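Local coordinates for glycoside Hydrolase (Bacteroides uniformis, PDB 5T99), which probably hydrolyses galactosidic bonds as a family 2 glycoside hydrolase within a gut bacterium's pathway for using agarose, at residues 556-561 and 583-588; 498-503 and 595-600. All blocks are in the same frame, centred on the assembly; numbering follows the deposited sequence.

Interaction 1: 556-561 and 583-588; sequences FDYLGE and RSSYFG. With GIF (D-galacto-isofagomine), chain C.
Ser585 sits over one face of the Tyr558 ring: its CB lies 3.8 Å from the ring centroid and only 13° off the normal, a CH-pi contact. With OG set between the backbone N and the carbonyl carbon (chi1 73°), the serine hydroxyl turns toward the backbone of 556-561, where it both accepts and donates. Tyr558 N gives Ser585 OG a nearly straight bond of 2.9 Å, while the hydroxyl's own proton goes to Asp557 OD1 at 2.7 Å. A small side chain with a two-way hydroxyl suits this place, since a ring must fit above its CB and two polar partners beside its OG.

Asp557 OD1 is gripped from opposite faces of the carboxylate plane. Ser585 OG comes in on the anti side, somewhat out of plane, whereas Gly588 N reaches Asp557 OD1 at 2.7 Å from well above the plane. The other oxygen, OD2, forms a salt bridge with Lys597, so this buried carboxylate has partners for both oxygens and probably keeps its charge. Glycine suits position 588 because a CB there would collide with the backbone at Asp557 N.

Ser585 N bonds to Tyr558 O almost in line with the carbonyl, and Gly560 N donates to Arg583 O at 3.0 Å. These two bonds flank a single beta bridge of Leu559 with Ser584 between otherwise irregular segments.

The side chains of Tyr558 and Phe587 cross obliquely, with Tyr558 OH 3.3 Å from Phe587 CD2; that hydroxyl is hydrogen-bonded to Trp553 NE1. Phe587 in turn brings CZ to 3.4 Å from O of the bound D-galacto-isofagomine, an apolar rim against the hydroxymethyl arm of the inhibitor. Pocket aromatics such as Phe587 and Trp553, following a barrel strand, are typical of TIM-barrel glycoside hydrolases.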
loop_
_atom_site.group_PDB
_atom_site.type_symbol
_atom_site.label_atom_id
_atom_site.label_comp_id
_atom_site.label_asym_id
_atom_site.label_seq_id
_atom_site.Cartn_x
_atom_site.Cartn_y
_atom_site.Cartn_z
ATOM N N PHE A 556 -8.507 3.209 0.868
ATOM C CA PHE A 556 -8.444 3.656 2.268
ATOM C C PHE A 556 -8.304 5.167 2.241
ATOM O O PHE A 556 -7.682 5.719 1.315
ATOM C CB PHE A 556 -7.202 3.086 2.987
ATOM C CG PHE A 556 -7.469 1.874 3.852
ATOM C CD1 PHE A 556 -7.078 1.862 5.197
ATOM C CD2 PHE A 556 -8.077 0.733 3.331
ATOM C CE1 PHE A 556 -7.288 0.739 5.996
ATOM C CE2 PHE A 556 -8.296 -0.392 4.135
ATOM C CZ PHE A 556 -7.901 -0.385 5.464
ATOM N N ASP A 557 -8.837 5.840 3.261
ATOM C CA ASP A 557 -8.470 7.238 3.473
ATOM C C ASP A 557 -6.983 7.304 3.805
ATOM O O ASP A 557 -6.373 6.319 4.260
ATOM C CB ASP A 557 -9.292 7.912 4.592
ATOM C CG ASP A 557 -10.661 8.362 4.131
ATOM O OD1 ASP A 557 -10.778 8.884 3.000
ATOM O OD2 ASP A 557 -11.628 8.216 4.916
ATOM N N TYR A 558 -6.421 8.483 3.574
ATOM C CA TYR A 558 -4.994 8.750 3.777
ATOM C C TYR A 558 -4.821 10.142 4.377
ATOM O O TYR A 558 -5.711 10.970 4.294
ATOM C CB TYR A 558 -4.248 8.659 2.437
ATOM C CG TYR A 558 -4.813 9.572 1.373
ATOM C CD1 TYR A 558 -4.334 10.873 1.210
ATOM C CD2 TYR A 558 -5.837 9.150 0.539
ATOM C CE1 TYR A 558 -4.848 11.715 0.235
ATOM C CE2 TYR A 558 -6.362 9.991 -0.432
ATOM C CZ TYR A 558 -5.861 11.267 -0.584
ATOM O OH TYR A 558 -6.389 12.096 -1.546
ATOM N N LEU A 559 -3.653 10.379 4.950
ATOM C CA LEU A 559 -3.313 11.653 5.565
ATOM C C LEU A 559 -2.936 12.676 4.502
ATOM O O LEU A 559 -2.293 12.330 3.517
ATOM C CB LEU A 559 -2.157 11.453 6.547
ATOM C CG LEU A 559 -2.490 10.653 7.815
ATOM C CD1 LEU A 559 -1.230 10.091 8.450
ATOM C CD2 LEU A 559 -3.237 11.513 8.827
ATOM N N GLY A 560 -3.338 13.933 4.717
ATOM C CA GLY A 560 -3.175 15.025 3.734
ATOM C C GLY A 560 -2.014 15.967 4.036
ATOM O O GLY A 560 -1.552 16.048 5.189
ATOM N N GLU A 561 -1.552 16.672 2.993
ATOM C CA GLU A 561 -0.511 17.727 3.078
ATOM C C GLU A 561 0.835 17.278 3.675
ATOM O O GLU A 561 1.003 17.172 4.896
ATOM C CB GLU A 561 -1.039 18.965 3.832
ATOM C CG GLU A 561 -2.487 19.357 3.536
ATOM C CD GLU A 561 -2.802 19.480 2.048
ATOM O OE1 GLU A 561 -3.943 19.145 1.657
ATOM O OE2 GLU A 561 -1.920 19.909 1.272
ATOM N N ARG A 583 -7.355 17.537 8.232
ATOM C CA ARG A 583 -5.988 17.022 8.044
ATOM C C ARG A 583 -5.876 15.723 7.217
ATOM O O ARG A 583 -4.754 15.278 6.952
ATOM C CB ARG A 583 -5.324 16.767 9.411
ATOM C CG ARG A 583 -5.859 15.543 10.153
ATOM C CD ARG A 583 -5.084 15.224 11.417
ATOM N NE ARG A 583 -5.812 14.247 12.241
ATOM C CZ ARG A 583 -5.486 13.896 13.488
ATOM N NH1 ARG A 583 -6.238 13.000 14.136
ATOM N NH2 ARG A 583 -4.417 14.430 14.097
ATOM N N SER A 584 -7.004 15.088 6.872
ATOM C CA SER A 584 -6.982 13.813 6.134
ATOM C C SER A 584 -8.167 13.692 5.166
ATOM O O SER A 584 -8.997 14.600 5.067
ATOM C CB SER A 584 -6.856 12.607 7.104
ATOM O OG SER A 584 -8.018 12.362 7.878
ATOM N N SER A 585 -8.227 12.583 4.434
ATOM C CA SER A 585 -9.120 12.473 3.284
ATOM C C SER A 585 -10.507 11.959 3.620
ATOM O O SER A 585 -10.758 11.440 4.723
ATOM C CB SER A 585 -8.486 11.577 2.214
ATOM O OG SER A 585 -8.508 10.218 2.599
ATOM N N TYR A 586 -11.393 12.132 2.638
ATOM C CA TYR A 586 -12.724 11.546 2.623
ATOM C C TYR A 586 -12.953 10.608 1.416
ATOM O O TYR A 586 -14.031 10.004 1.280
ATOM C CB TYR A 586 -13.765 12.669 2.561
ATOM C CG TYR A 586 -13.702 13.685 3.685
ATOM C CD1 TYR A 586 -14.592 13.625 4.761
ATOM C CD2 TYR A 586 -12.775 14.728 3.655
ATOM C CE1 TYR A 586 -14.552 14.563 5.782
ATOM C CE2 TYR A 586 -12.722 15.665 4.674
ATOM C CZ TYR A 586 -13.621 15.579 5.729
ATOM O OH TYR A 586 -13.558 16.503 6.733
ATOM N N PHE A 587 -11.945 10.476 0.553
ATOM C CA PHE A 587 -12.057 9.703 -0.696
ATOM C C PHE A 587 -12.135 8.186 -0.471
ATOM O O PHE A 587 -12.615 7.450 -1.327
ATOM C CB PHE A 587 -10.848 9.985 -1.604
ATOM C CG PHE A 587 -10.772 11.397 -2.122
ATOM C CD1 PHE A 587 -11.743 11.892 -2.973
ATOM C CD2 PHE A 587 -9.690 12.212 -1.798
ATOM C CE1 PHE A 587 -11.663 13.186 -3.469
ATOM C CE2 PHE A 587 -9.600 13.509 -2.291
ATOM C CZ PHE A 587 -10.595 13.999 -3.125
ATOM N N GLY A 588 -11.625 7.728 0.664
ATOM C CA GLY A 588 -11.544 6.307 0.971
ATOM C C GLY A 588 -12.893 5.621 1.032
ATOM O O GLY A 588 -13.852 6.177 1.566
HETATM C C GIF C . -4.503 12.720 -8.152
HETATM N N GIF C . -5.811 12.881 -8.769
HETATM O O GIF C . -9.331 13.874 -6.318
HETATM C C1 GIF C . -4.659 12.281 -6.709
HETATM O O1 GIF C . -5.123 14.481 -5.860
HETATM C C2 GIF C . -5.655 13.161 -5.958
HETATM O O2 GIF C . -3.390 12.342 -6.062
HETATM C C3 GIF C . -7.009 13.203 -6.659
HETATM C C4 GIF C . -6.848 13.653 -8.107
HETATM C C5 GIF C . -7.977 14.130 -5.921
#

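Interaction 2: 498-503 and 595-600; sequences CTSSRG and LPKDRF
Ser500 receives two cationic side chains from 595-600, one on its hydroxyl and one on its carbonyl. Arg599 NH2 donates to Ser500 OG at 2.9 Å, the oxygen lying 28° out of the guanidinium plane, while Cys498 O rests over one face of that group. Lys597 reaches past the serine as an extended chain, its CD 3.3 Å from Ser500 OG, and its NZ bonds to Ser500 O at 3.1 Å from above the carbonyl plane. A long, flexible lysine suits this path, because its methylenes pack at CG against Arg502 CB before the charge is delivered.

Arg502 bends at chi3 (55°), which lays its guanidinium beneath Leu595: CD1 of the leucine stands 3.7 Å from Arg502 CZ, over the centre of the group. This leaves the edge for polar partners, and Arg502 NE pairs with Asp591.

A water accepts from both Gly503 N and Asp598 N. In the second shell, Asp524 pairs with Arg599 NE, Phe587 O accepts from Arg599 NH1, and Asp557 pairs with Lys597 NZ. Replacing Lys597 with a methionine would probably strand the buried Asp557 carboxylate without its countercharge and leave Ser500 O without this donor. With the Thr499 side chain about 7 Å from the bound D-galacto-isofagomine, these contacts join the loop following TIM-barrel strand 490-495 to the segment leading into helix 598-607, which follows the last barrel strand, 549-552.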
loop_
_atom_site.group_PDB
_atom_site.type_symbol
_atom_site.label_atom_id
_atom_site.label_comp_id
_atom_site.label_asym_id
_atom_site.label_seq_id
_atom_site.Cartn_x
_atom_site.Cartn_y
_atom_site.Cartn_z
ATOM N N CYS A 498 -15.378 10.156 -5.290
ATOM C CA CYS A 498 -16.529 10.383 -4.438
ATOM C C CYS A 498 -16.019 10.463 -3.002
ATOM O O CYS A 498 -15.070 9.765 -2.617
ATOM C CB CYS A 498 -17.516 9.219 -4.596
ATOM S SG CYS A 498 -19.122 9.410 -3.781
ATOM N N THR A 499 -16.631 11.340 -2.220
ATOM C CA THR A 499 -16.227 11.566 -0.841
ATOM C C THR A 499 -17.361 11.220 0.115
ATOM O O THR A 499 -18.543 11.368 -0.224
ATOM C CB THR A 499 -15.805 13.030 -0.635
ATOM O OG1 THR A 499 -16.849 13.900 -1.093
ATOM C CG2 THR A 499 -14.546 13.318 -1.419
ATOM N N SER A 500 -16.986 10.778 1.312
ATOM C CA SER A 500 -17.934 10.517 2.389
ATOM C C SER A 500 -17.224 10.448 3.736
ATOM O O SER A 500 -16.014 10.220 3.801
ATOM C CB SER A 500 -18.706 9.224 2.136
ATOM O OG SER A 500 -17.849 8.107 2.014
ATOM N N SER A 501 -17.977 10.701 4.802
ATOM C CA SER A 501 -17.525 10.441 6.170
ATOM C C SER A 501 -18.298 9.221 6.663
ATOM O O SER A 501 -19.495 9.102 6.385
ATOM C CB SER A 501 -17.794 11.645 7.077
ATOM O OG SER A 501 -17.203 12.836 6.565
ATOM N N ARG A 502 -17.612 8.319 7.372
ATOM C CA ARG A 502 -18.216 7.079 7.888
ATOM C C ARG A 502 -19.404 7.376 8.790
ATOM O O ARG A 502 -19.263 8.127 9.749
ATOM C CB ARG A 502 -17.189 6.266 8.699
ATOM C CG ARG A 502 -17.700 4.899 9.158
ATOM C CD ARG A 502 -16.590 4.028 9.734
ATOM N NE ARG A 502 -15.876 4.705 10.811
ATOM C CZ ARG A 502 -16.337 4.886 12.051
ATOM N NH1 ARG A 502 -17.532 4.430 12.422
ATOM N NH2 ARG A 502 -15.586 5.537 12.939
ATOM N N GLY A 503 -20.554 6.785 8.482
ATOM C CA GLY A 503 -21.739 6.893 9.326
ATOM C C GLY A 503 -22.351 8.281 9.498
ATOM O O GLY A 503 -23.011 8.531 10.501
ATOM N N LEU A 595 -12.102 1.131 9.194
ATOM C CA LEU A 595 -13.532 0.828 9.315
ATOM C C LEU A 595 -14.255 1.139 8.009
ATOM O O LEU A 595 -14.115 2.240 7.473
ATOM C CB LEU A 595 -14.168 1.575 10.491
ATOM C CG LEU A 595 -13.662 1.107 11.860
ATOM C CD1 LEU A 595 -14.069 2.089 12.945
ATOM C CD2 LEU A 595 -14.154 -0.300 12.186
ATOM N N PRO A 596 -15.012 0.159 7.475
ATOM C CA PRO A 596 -15.643 0.388 6.175
ATOM C C PRO A 596 -16.753 1.441 6.258
ATOM O O PRO A 596 -17.533 1.449 7.221
ATOM C CB PRO A 596 -16.219 -0.993 5.815
ATOM C CG PRO A 596 -16.471 -1.654 7.127
ATOM C CD PRO A 596 -15.405 -1.141 8.058
ATOM N N LYS A 597 -16.799 2.327 5.267
ATOM C CA LYS A 597 -17.928 3.234 5.093
ATOM C C LYS A 597 -18.953 2.468 4.291
ATOM O O LYS A 597 -18.687 1.336 3.861
ATOM C CB LYS A 597 -17.506 4.486 4.339
ATOM C CG LYS A 597 -16.378 5.271 4.991
ATOM C CD LYS A 597 -15.886 6.385 4.076
ATOM C CE LYS A 597 -14.578 6.984 4.590
ATOM N NZ LYS A 597 -13.925 7.945 3.655
ATOM N N ASP A 598 -20.120 3.065 4.063
ATOM C CA ASP A 598 -21.140 2.404 3.238
ATOM C C ASP A 598 -20.626 2.133 1.817
ATOM O O ASP A 598 -21.092 1.206 1.168
ATOM C CB ASP A 598 -22.422 3.234 3.149
ATOM C CG ASP A 598 -23.073 3.450 4.494
ATOM O OD1 ASP A 598 -23.354 2.449 5.194
ATOM O OD2 ASP A 598 -23.295 4.631 4.842
ATOM N N ARG A 599 -19.684 2.960 1.358
ATOM C CA ARG A 599 -19.082 2.856 0.032
ATOM C C ARG A 599 -18.392 1.516 -0.208
ATOM O O ARG A 599 -18.493 0.959 -1.302
ATOM C CB ARG A 599 -18.089 4.007 -0.184
ATOM C CG ARG A 599 -17.575 4.148 -1.618
ATOM C CD ARG A 599 -17.806 5.557 -2.174
ATOM N NE ARG A 599 -17.395 6.605 -1.236
ATOM C CZ ARG A 599 -16.133 6.931 -0.956
ATOM N NH1 ARG A 599 -15.106 6.320 -1.551
ATOM N NH2 ARG A 599 -15.891 7.895 -0.067
ATOM N N PHE A 600 -17.702 1.019 0.818
ATOM C CA PHE A 600 -17.179 -0.350 0.843
ATOM C C PHE A 600 -18.178 -1.377 0.343
ATOM O O PHE A 600 -17.825 -2.248 -0.448
ATOM C CB PHE A 600 -16.741 -0.716 2.264
ATOM C CG PHE A 600 -16.292 -2.141 2.439
ATOM C CD1 PHE A 600 -14.947 -2.484 2.320
ATOM C CD2 PHE A 600 -17.207 -3.139 2.779
ATOM C CE1 PHE A 600 -14.533 -3.799 2.519
ATOM C CE2 PHE A 600 -16.796 -4.456 2.974
ATOM C CZ PHE A 600 -15.459 -4.784 2.847
HETATM O O HOH W 1 -20.039 6.104 2.071
HETATM O O HOH W 2 -20.529 5.106 6.052
#

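How the interactions relate
The two interactions lie with centres about 12 Å apart, on the same side of the chain's centre. In sequence, 498-503 comes first, then both segments of interaction 1, then 595-600, so interaction 2 encloses interaction 1. Three of the four segments belong to the run from barrel strand 549-552 into helix 598-607; the fourth follows strand 490-495, the neighbouring parallel strand. Lys597 joins them directly, its NZ lying 2.6 Å from Asp557 OD2 in a salt bridge and probably bonding Gly588 O as well. The pocket loop bearing Phe587 is linked to the loop 498-503 and helix 598-607 by the buried Lys597 charge, the Arg599 bond to Phe587 O and the backbone bond of Ser500 with Tyr586.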